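Local atomic coordinates of archaeal actin homolog (PDB entry 2FSJ), a protein that polymerizes into bundles of helical filaments in a reaction that requires a nucleoside triphosphate and works best with ATP. Residues G29-T33 with I44-R48; D92-A96 with E136-A140; I185-G190 with T298-P302. One frame throughout, in Å; residues are numbered along the deposited sequence.

Contact 1 of 3, residues G29-T33 with I44-R48; sequences GYGDT and IFPSR
I44 opens the contact against T33 and D32. I44 CA lies 3.2 Å from T33 O in a CA-H...O contact. The I44 side chain crosses that of D32, and I44 CD1 lies 3.8 Å from D32 CB. F45 forms the antiparallel hydrogen-bonded pair with T33. T33 N donates to F45 O at 2.9 Å, nearly straight, and F45 N returns a bond to T33 O. A chi1 of 55° turns the F45 ring alongside the T33 side chain. T33 CB stands over one face of the F45 ring, 4.2 Å from the ring centroid, in a CH-pi contact. P46 faces D32 in the non-hydrogen-bonded pair, where D32 OD1 comes within 3.4 Å of P46 CA. S47 makes most of the polar contacts. S47 N donates to G31 O with an N-H...O angle of 175°, approaching from above the carbonyl plane. The S47 hydroxyl reaches the turn before the strand. S47 OG donates to G29 O at 2.7 Å and accepts from T33 OG1 at 2.9 Å. One water links S47 O to Y30 O. A second joins R48 NE to G31 O, and R48 also forms a salt bridge with D248. Y30, G31, D32 and T33 belong to the ATP site. The buried S47 hydroxyl is thus both donor and acceptor, tying G29 to T33 across the turn. These bonds probably hold the ATP-binding turn in shape from the neighbouring strand of the hairpin.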
loop_
_atom_site.group_PDB
_atom_site.type_symbol
_atom_site.label_atom_id
_atom_site.label_comp_id
_atom_site.label_asym_id
_atom_site.label_seq_id
_atom_site.Cartn_x
_atom_site.Cartn_y
_atom_site.Cartn_z
ATOM N N GLY A 29 -0.342 2.211 3.214
ATOM C CA GLY A 29 0.842 1.754 2.526
ATOM C C GLY A 29 1.997 2.729 2.698
ATOM O O GLY A 29 1.809 3.931 2.983
ATOM N N TYR A 30 3.199 2.224 2.468
ATOM C CA TYR A 30 4.415 3.077 2.382
ATOM C C TYR A 30 4.179 4.174 1.343
ATOM O O TYR A 30 4.511 5.367 1.547
ATOM C CB TYR A 30 5.689 2.243 2.005
ATOM C CG TYR A 30 6.825 3.177 1.659
ATOM C CD1 TYR A 30 7.544 3.828 2.666
ATOM C CD2 TYR A 30 7.058 3.551 0.339
ATOM C CE1 TYR A 30 8.525 4.783 2.359
ATOM C CE2 TYR A 30 8.053 4.523 0.017
ATOM C CZ TYR A 30 8.785 5.122 1.035
ATOM O OH TYR A 30 9.756 6.084 0.752
ATOM N N GLY A 31 3.566 3.784 0.219
ATOM C CA GLY A 31 3.356 4.679 -0.899
ATOM C C GLY A 31 2.072 5.494 -0.859
ATOM O O GLY A 31 2.092 6.724 -1.047
ATOM N N ASP A 32 0.943 4.799 -0.692
ATOM C CA ASP A 32 -0.386 5.400 -0.761
ATOM C C ASP A 32 -1.232 4.837 0.349
ATOM O O ASP A 32 -1.005 3.686 0.740
ATOM C CB ASP A 32 -1.116 5.095 -2.073
ATOM C CG ASP A 32 -0.456 5.773 -3.272
ATOM O OD1 ASP A 32 -0.511 7.023 -3.377
ATOM O OD2 ASP A 32 0.204 5.114 -4.106
ATOM N N THR A 33 -2.201 5.644 0.830
ATOM C CA THR A 33 -3.184 5.239 1.832
ATOM C C THR A 33 -4.494 5.067 1.065
ATOM O O THR A 33 -4.893 5.949 0.307
ATOM C CB THR A 33 -3.253 6.353 2.937
ATOM O OG1 THR A 33 -2.003 6.349 3.664
ATOM C CG2 THR A 33 -4.354 6.138 3.952
ATOM N N ILE A 44 -7.972 7.154 -2.358
ATOM C CA ILE A 44 -6.549 6.906 -2.313
ATOM C C ILE A 44 -5.795 8.225 -2.372
ATOM O O ILE A 44 -6.112 9.063 -3.181
ATOM C CB ILE A 44 -6.096 5.937 -3.455
ATOM C CG1 ILE A 44 -4.624 5.620 -3.345
ATOM C CG2 ILE A 44 -6.437 6.527 -4.910
ATOM C CD1 ILE A 44 -4.157 4.512 -4.303
ATOM N N PHE A 45 -4.763 8.376 -1.554
ATOM C CA PHE A 45 -3.926 9.550 -1.623
ATOM C C PHE A 45 -2.532 9.182 -1.166
ATOM O O PHE A 45 -2.371 8.238 -0.409
ATOM C CB PHE A 45 -4.482 10.730 -0.775
ATOM C CG PHE A 45 -4.738 10.378 0.712
ATOM C CD1 PHE A 45 -3.755 10.408 1.633
ATOM C CD2 PHE A 45 -6.019 10.077 1.123
ATOM C CE1 PHE A 45 -4.001 10.131 2.962
ATOM C CE2 PHE A 45 -6.278 9.734 2.426
ATOM C CZ PHE A 45 -5.262 9.761 3.352
ATOM N N PRO A 46 -1.513 9.918 -1.619
ATOM C CA PRO A 46 -0.138 9.643 -1.218
ATOM C C PRO A 46 0.092 9.646 0.292
ATOM O O PRO A 46 -0.438 10.528 0.991
ATOM C CB PRO A 46 0.692 10.760 -1.930
ATOM C CG PRO A 46 -0.177 11.239 -3.069
ATOM C CD PRO A 46 -1.602 11.041 -2.568
ATOM N N SER A 47 0.864 8.674 0.783
ATOM C CA SER A 47 1.213 8.555 2.205
ATOM C C SER A 47 2.296 9.559 2.598
ATOM O O SER A 47 3.394 9.198 2.945
ATOM C CB SER A 47 1.682 7.124 2.562
ATOM O OG SER A 47 0.603 6.251 2.464
ATOM N N ARG A 48 1.933 10.828 2.586
ATOM C CA ARG A 48 2.837 11.956 2.812
ATOM C C ARG A 48 2.124 13.008 3.623
ATOM O O ARG A 48 0.961 13.283 3.357
ATOM C CB ARG A 48 3.164 12.629 1.486
ATOM C CG ARG A 48 3.672 11.732 0.443
ATOM C CD ARG A 48 4.114 12.474 -0.840
ATOM N NE ARG A 48 4.773 11.518 -1.728
ATOM C CZ ARG A 48 5.444 11.834 -2.830
ATOM N NH1 ARG A 48 5.573 13.100 -3.226
ATOM N NH2 ARG A 48 5.986 10.854 -3.549
HETATM O O HOH W 1 5.064 7.994 0.823
HETATM O O HOH W 2 4.072 8.594 -2.013
#

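Contact 2 of 3, residues D92-A96 with E136-A140; sequences DGRLA and EVKAA
R94 and E136 carry the charged part of the contact. R94 NE meets E136 OE2 in a salt bridge of 3.0 Å. The carboxylate comes up obliquely to the guanidinium, and the two planes are 62° apart. The arginine chain bends at chi2 (-67°) and chi3, which brings its end back to the helix although its CB points away. E136 bends at chi2 to bring its carboxylate over, and the two side chains cross.

Three waters fill out the polar network. One donates to both E136 OE1 and E136 O and accepts from A96 N at 3.0 Å, so it joins the loop backbone to the helix. A second donates to E136 OE1 at 2.6 Å and takes weak bonds from R94 NE and A96 N. The third donates to E136 OE2 and takes a weak bond from R94 NH2. Both carboxylate oxygens are therefore engaged.

The apolar part is small. A96 CB packs 3.5 Å from A139 CB and also lies close to A139 O. L95 CB touches A140 CB at 4.0 Å.

The contact sets the loop before helix 101-111 against helix 133-144. L95 and A140 also reach strand 158-170, where they touch M168 and L166. E136 leans on T128 of strand 120-128, and G93 bonds to T128 as well, so loop and helix meet beside strands 120-128 and 158-170 of the seven-stranded sheet.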
loop_
_atom_site.group_PDB
_atom_site.type_symbol
_atom_site.label_atom_id
_atom_site.label_comp_id
_atom_site.label_asym_id
_atom_site.label_seq_id
_atom_site.Cartn_x
_atom_site.Cartn_y
_atom_site.Cartn_z
ATOM N N ASP A 92 4.891 -0.534 5.022
ATOM C CA ASP A 92 3.443 -0.862 4.967
ATOM C C ASP A 92 2.872 -1.306 6.342
ATOM O O ASP A 92 3.544 -1.966 7.165
ATOM C CB ASP A 92 3.185 -2.033 3.993
ATOM C CG ASP A 92 3.542 -1.726 2.547
ATOM O OD1 ASP A 92 3.424 -0.581 2.095
ATOM O OD2 ASP A 92 3.892 -2.636 1.762
ATOM N N GLY A 93 1.602 -0.983 6.559
ATOM C CA GLY A 93 0.884 -1.456 7.738
ATOM C C GLY A 93 1.473 -1.110 9.098
ATOM O O GLY A 93 1.328 -1.906 10.050
ATOM N N ARG A 94 2.099 0.069 9.218
ATOM C CA ARG A 94 2.667 0.521 10.490
ATOM C C ARG A 94 1.695 1.436 11.206
ATOM O O ARG A 94 1.966 2.630 11.403
ATOM C CB ARG A 94 3.996 1.244 10.299
ATOM C CG ARG A 94 5.049 0.382 9.574
ATOM C CD ARG A 94 5.522 -0.811 10.385
ATOM N NE ARG A 94 6.076 -0.377 11.673
ATOM C CZ ARG A 94 7.354 -0.032 11.903
ATOM N NH1 ARG A 94 8.283 -0.078 10.929
ATOM N NH2 ARG A 94 7.708 0.347 13.132
ATOM N N LEU A 95 0.560 0.866 11.584
ATOM C CA LEU A 95 -0.564 1.657 12.055
ATOM C C LEU A 95 -0.343 2.283 13.437
ATOM O O LEU A 95 -0.990 3.278 13.757
ATOM C CB LEU A 95 -1.825 0.812 12.094
ATOM C CG LEU A 95 -2.428 0.198 10.828
ATOM C CD1 LEU A 95 -3.757 -0.535 11.197
ATOM C CD2 LEU A 95 -2.702 1.205 9.781
ATOM N N ALA A 96 0.579 1.736 14.236
ATOM C CA ALA A 96 0.898 2.311 15.552
ATOM C C ALA A 96 1.954 3.395 15.520
ATOM O O ALA A 96 2.245 3.981 16.545
ATOM C CB ALA A 96 1.338 1.193 16.494
ATOM N N GLU A 136 2.823 -5.945 15.300
ATOM C CA GLU A 136 2.167 -4.748 14.753
ATOM C C GLU A 136 0.675 -4.753 15.086
ATOM O O GLU A 136 0.104 -3.686 15.267
ATOM C CB GLU A 136 2.364 -4.641 13.242
ATOM C CG GLU A 136 3.760 -4.334 12.813
ATOM C CD GLU A 136 4.231 -2.957 13.236
ATOM O OE1 GLU A 136 3.397 -2.067 13.429
ATOM O OE2 GLU A 136 5.438 -2.792 13.376
ATOM N N VAL A 137 0.027 -5.909 15.131
ATOM C CA VAL A 137 -1.402 -5.954 15.510
ATOM C C VAL A 137 -1.564 -5.489 16.971
ATOM O O VAL A 137 -2.398 -4.619 17.253
ATOM C CB VAL A 137 -2.070 -7.325 15.289
ATOM C CG1 VAL A 137 -3.445 -7.377 15.945
ATOM C CG2 VAL A 137 -2.225 -7.652 13.809
ATOM N N LYS A 138 -0.743 -6.023 17.878
ATOM C CA LYS A 138 -0.775 -5.631 19.280
ATOM C C LYS A 138 -0.547 -4.109 19.417
ATOM O O LYS A 138 -1.364 -3.416 20.064
ATOM C CB LYS A 138 0.275 -6.415 20.079
ATOM C CG LYS A 138 0.386 -5.992 21.553
ATOM C CD LYS A 138 1.451 -6.765 22.311
ATOM C CE LYS A 138 1.379 -6.498 23.849
ATOM N NZ LYS A 138 1.956 -5.214 24.197
ATOM N N ALA A 139 0.494 -3.588 18.772
ATOM C CA ALA A 139 0.809 -2.148 18.816
ATOM C C ALA A 139 -0.342 -1.273 18.295
ATOM O O ALA A 139 -0.619 -0.212 18.866
ATOM C CB ALA A 139 2.091 -1.825 18.071
ATOM N N ALA A 140 -0.966 -1.721 17.198
ATOM C CA ALA A 140 -2.044 -0.982 16.528
ATOM C C ALA A 140 -3.275 -0.908 17.421
ATOM O O ALA A 140 -3.903 0.162 17.595
ATOM C CB ALA A 140 -2.400 -1.613 15.224
HETATM O O HOH W 3 3.648 0.534 13.801
HETATM O O HOH W 4 5.971 -1.058 15.699
HETATM O O HOH W 5 0.962 -1.255 13.861
#

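Contact 3 of 3, residues I185-G190 with T298-P302; sequences IEQQPG and TSLIP
I185 and I301 make the apolar touch of this contact, with I185 CG2 4.2 Å from I301 CD1. I185 CG2 also lies 4.3 Å from S299 OG. At the other end of the loop, T298 CG2 comes to 3.9 Å from P189 O, and Q188 NE2 lies 3.9 Å from T298 OG1. The Q188 and T298 side chains run antiparallel, each passing the other's flank. With chi1 at 51° and an extended chain beyond CG, Q188 carries its amide across toward T298 and S299. A water bridges the middle: it accepts from E186 N at 3.0 Å and lies 3.2 Å from S299 OG, with which it also forms a hydrogen bond.

Further out, L179 of helix 173-182 touches both I185 and I301. L180 of that helix also touches I185. On the strand side, T298 and S299 have backbone hydrogen bonds with Y191 and V193, and T298 OG1 makes a weak bond to Y191 O. The G190 backbone bonds to L209.

The loop thus leads from helix 173-182 into strand 191-197 and passes beside strand 297-303 from T298 to I301. Strands 191-197 and 297-303 run parallel, next to each other, while L300 bonds to T321 and V323 on its other side. This is structural packing on the second sheet of the actin-like fold, with the connecting helix lying against one face.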
loop_
_atom_site.group_PDB
_atom_site.type_symbol
_atom_site.label_atom_id
_atom_site.label_comp_id
_atom_site.label_asym_id
_atom_site.label_seq_id
_atom_site.Cartn_x
_atom_site.Cartn_y
_atom_site.Cartn_z
ATOM N N ILE A 185 -10.544 -16.300 -7.900
ATOM C CA ILE A 185 -9.860 -17.549 -7.548
ATOM C C ILE A 185 -10.850 -18.454 -6.837
ATOM O O ILE A 185 -11.938 -18.014 -6.450
ATOM C CB ILE A 185 -8.642 -17.273 -6.658
ATOM C CG1 ILE A 185 -9.055 -16.547 -5.378
ATOM C CG2 ILE A 185 -7.599 -16.476 -7.430
ATOM C CD1 ILE A 185 -7.958 -16.390 -4.337
ATOM N N GLU A 186 -10.482 -19.716 -6.659
ATOM C CA GLU A 186 -11.381 -20.701 -6.042
ATOM C C GLU A 186 -10.619 -21.600 -5.070
ATOM O O GLU A 186 -9.442 -21.855 -5.271
ATOM C CB GLU A 186 -12.027 -21.570 -7.127
ATOM N N GLN A 187 -11.271 -22.036 -4.002
ATOM C CA GLN A 187 -10.617 -22.917 -3.042
ATOM C C GLN A 187 -10.463 -24.282 -3.694
ATOM O O GLN A 187 -11.349 -24.740 -4.419
ATOM C CB GLN A 187 -11.400 -23.016 -1.749
ATOM C CG GLN A 187 -11.401 -21.728 -0.963
ATOM C CD GLN A 187 -11.881 -21.912 0.422
ATOM O OE1 GLN A 187 -11.132 -22.359 1.296
ATOM N NE2 GLN A 187 -13.135 -21.580 0.648
ATOM N N GLN A 188 -9.304 -24.878 -3.464
ATOM C CA GLN A 188 -8.886 -26.131 -4.097
ATOM C C GLN A 188 -7.579 -26.545 -3.440
ATOM O O GLN A 188 -6.986 -25.741 -2.749
ATOM C CB GLN A 188 -8.658 -25.927 -5.596
ATOM C CG GLN A 188 -7.747 -24.761 -5.956
ATOM C CD GLN A 188 -7.892 -24.294 -7.395
ATOM O OE1 GLN A 188 -8.226 -25.083 -8.275
ATOM N NE2 GLN A 188 -7.633 -23.011 -7.642
ATOM N N PRO A 189 -7.139 -27.790 -3.642
ATOM C CA PRO A 189 -5.788 -28.189 -3.241
ATOM C C PRO A 189 -4.731 -27.368 -4.016
ATOM O O PRO A 189 -4.906 -27.097 -5.217
ATOM C CB PRO A 189 -5.759 -29.710 -3.536
ATOM C CG PRO A 189 -6.947 -29.999 -4.372
ATOM C CD PRO A 189 -7.907 -28.913 -4.220
ATOM N N GLY A 190 -3.688 -26.912 -3.335
ATOM C CA GLY A 190 -2.687 -26.061 -3.958
ATOM C C GLY A 190 -2.576 -24.674 -3.288
ATOM O O GLY A 190 -3.359 -24.343 -2.420
ATOM N N THR A 298 -1.044 -23.055 -7.795
ATOM C CA THR A 298 -2.093 -22.981 -8.833
ATOM C C THR A 298 -2.524 -21.569 -9.206
ATOM O O THR A 298 -3.182 -21.395 -10.188
ATOM C CB THR A 298 -3.333 -23.760 -8.384
ATOM O OG1 THR A 298 -3.770 -23.278 -7.101
ATOM C CG2 THR A 298 -2.993 -25.233 -8.122
ATOM N N SER A 299 -2.198 -20.561 -8.404
ATOM C CA SER A 299 -2.506 -19.185 -8.742
ATOM C C SER A 299 -1.379 -18.277 -8.299
ATOM O O SER A 299 -0.945 -18.372 -7.151
ATOM C CB SER A 299 -3.805 -18.697 -8.080
ATOM O OG SER A 299 -4.834 -19.643 -8.097
ATOM N N LEU A 300 -0.899 -17.447 -9.228
ATOM C CA LEU A 300 0.111 -16.400 -8.983
ATOM C C LEU A 300 -0.603 -15.063 -9.111
ATOM O O LEU A 300 -1.218 -14.803 -10.152
ATOM C CB LEU A 300 1.229 -16.438 -10.030
ATOM C CG LEU A 300 2.393 -17.418 -9.906
ATOM C CD1 LEU A 300 3.236 -17.414 -11.201
ATOM C CD2 LEU A 300 3.280 -17.167 -8.694
ATOM N N ILE A 301 -0.510 -14.211 -8.084
ATOM C CA ILE A 301 -1.344 -13.034 -7.983
ATOM C C ILE A 301 -0.495 -11.777 -7.753
ATOM O O ILE A 301 -0.137 -11.436 -6.624
ATOM C CB ILE A 301 -2.409 -13.224 -6.879
ATOM C CG1 ILE A 301 -3.210 -14.517 -7.101
ATOM C CG2 ILE A 301 -3.331 -12.015 -6.806
ATOM C CD1 ILE A 301 -3.928 -15.042 -5.866
ATOM N N PRO A 302 -0.113 -11.118 -8.827
ATOM C CA PRO A 302 0.667 -9.887 -8.682
ATOM C C PRO A 302 -0.222 -8.718 -8.304
ATOM O O PRO A 302 -1.237 -8.462 -8.970
ATOM C CB PRO A 302 1.288 -9.705 -10.049
ATOM C CG PRO A 302 1.053 -11.083 -10.752
ATOM C CD PRO A 302 -0.234 -11.536 -10.232
HETATM O O HOH W 6 -7.955 -20.463 -8.064
#

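From the N terminus, contact 1 comes first and closes the short beta hairpin of strands 32-36 and 42-52. Contact 2 follows, closing a loop of 39 residues and tying the loop before helix 101-111 to helix 133-144. Contact 3 closes the longest span, 107 residues, and ties the 185-190 loop to strand 297-303 of the four-stranded sheet. The three are in series, and none nests in or crosses another. Contacts 1 and 2 touch through D92, whose OD1 probably accepts a hydrogen bond from Y30 N, so the ATP-binding turn meets the 92-96 loop. Contact 3 stands apart, its centre about 28 Å from the centres of the others.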